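Local structure of putative hydrolase (Bacteroides ovatus, 4HBS) at residues G105-D108 with E109-V112. The protein is of unknown function but is a putative hydrolase with a five-bladed beta-propeller fold, probably related to the beta-fructosidase clan of glycoside hydrolases. Residues are numbered along the deposited sequence; the frame is centred on the assembly and turned at random.
Sequences GEKD and ENLV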
# COMPACT_ATOMS: atom_id res chain seq x y z
N GLY A 105 -19.27 -6.96 -5.71
CA GLY A 105 -19.90 -8.12 -5.07
C GLY A 105 -19.48 -8.37 -3.63
O GLY A 105 -20.31 -8.71 -2.79
N GLU A 106 -18.17 -8.22 -3.35
CA GLU A 106 -17.54 -8.40 -2.03
C GLU A 106 -17.67 -9.85 -1.46
O GLU A 106 -17.71 -10.04 -0.23
CB GLU A 106 -18.04 -7.35 -1.03
CG GLU A 106 -17.55 -5.96 -1.37
CD GLU A 106 -17.95 -4.92 -0.35
OE1 GLU A 106 -19.02 -5.08 0.29
OE2 GLU A 106 -17.20 -3.93 -0.20
N LYS A 107 -17.63 -10.85 -2.35
CA LYS A 107 -17.58 -12.28 -2.01
C LYS A 107 -16.18 -12.76 -2.50
O LYS A 107 -15.54 -12.04 -3.26
CB LYS A 107 -18.76 -13.05 -2.66
CG LYS A 107 -20.17 -12.50 -2.36
CD LYS A 107 -20.57 -12.51 -0.86
CE LYS A 107 -21.04 -11.16 -0.33
NZ LYS A 107 -21.11 -11.11 1.16
N ASP A 108 -15.67 -13.94 -2.06
CA ASP A 108 -14.33 -14.38 -2.50
C ASP A 108 -14.27 -14.57 -4.00
O ASP A 108 -13.23 -14.32 -4.60
CB ASP A 108 -13.89 -15.68 -1.82
CG ASP A 108 -12.37 -15.84 -1.90
OD1 ASP A 108 -11.65 -15.22 -1.05
OD2 ASP A 108 -11.89 -16.51 -2.86
N GLU A 109 -15.38 -15.02 -4.60
CA GLU A 109 -15.51 -15.18 -6.06
C GLU A 109 -15.15 -13.88 -6.80
O GLU A 109 -14.77 -13.96 -7.97
CB GLU A 109 -16.94 -15.64 -6.46
CG GLU A 109 -18.09 -14.78 -5.93
CD GLU A 109 -19.50 -15.24 -6.27
OE1 GLU A 109 -19.66 -16.30 -6.91
OE2 GLU A 109 -20.45 -14.53 -5.87
N ASN A 110 -15.27 -12.71 -6.14
CA ASN A 110 -14.98 -11.42 -6.75
C ASN A 110 -13.49 -11.05 -6.71
O ASN A 110 -13.10 -10.15 -7.44
CB ASN A 110 -15.81 -10.33 -6.10
CG ASN A 110 -17.29 -10.55 -6.28
OD1 ASN A 110 -17.99 -11.03 -5.38
ND2 ASN A 110 -17.80 -10.27 -7.47
N LEU A 111 -12.67 -11.72 -5.89
CA LEU A 111 -11.23 -11.47 -5.86
C LEU A 111 -10.60 -12.28 -6.99
O LEU A 111 -10.38 -13.48 -6.82
CB LEU A 111 -10.64 -11.88 -4.49
CG LEU A 111 -11.26 -11.24 -3.23
CD1 LEU A 111 -10.43 -11.56 -2.00
CD2 LEU A 111 -11.41 -9.73 -3.38
N VAL A 112 -10.38 -11.65 -8.16
CA VAL A 112 -9.82 -12.34 -9.34
C VAL A 112 -8.29 -12.27 -9.32
O VAL A 112 -7.71 -11.32 -9.85
CB VAL A 112 -10.41 -11.78 -10.66
CG1 VAL A 112 -9.93 -12.59 -11.86
CG2 VAL A 112 -11.95 -11.76 -10.60
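Asn110 and Lys107 grip each other twice within a single turn of chain. The side-chain OD1 of Asn110 takes the backbone N-H of Lys107 at 3.1 Å, the donor tilted 22° from the amide's carbonyl plane. The backbone N of Asn110 in turn gives its hydrogen to Lys107 O at 3.0 Å. With CG anti to its own carbonyl carbon (chi1 -62°), the Asn110 amide lies beside its own backbone N, where OD1 meets the N-H of Lys107 and CG comes near Gly105 CA; its ND2 bonds Thr103 OG1, just past strand 98-102. Asparagine suits the place because one amide offers both an acceptor and a donor; a leucine here would probably leave Lys107 N without its acceptor and Thr103 OG1 without its side-chain partner, freeing the loop to shift. Gly105 passes close by, its CA 3.5 Å from Asn110 OD1, where a side chain would collide; its backbone angles (phi 150°) likewise call for glycine. One residue on, Leu111 N bonds Asp108 O at 3.0 Å, and the buried Leu111 packs on Met100 and Gln102. The outer side is looser and exposed: Glu109 CG merely runs alongside Lys107 CB at 3.8 Å, both chains heading the same way, as suits long, flexible, charged residues. Asp108 turns outward to a salt bridge with Arg51, and Glu106 reaches Tyr45. Two successive i to i+3 backbone bonds make this a short 3-10 turn, here in the loop joining antiparallel strands 98-102 and 111-113, the last two of a four-stranded propeller blade.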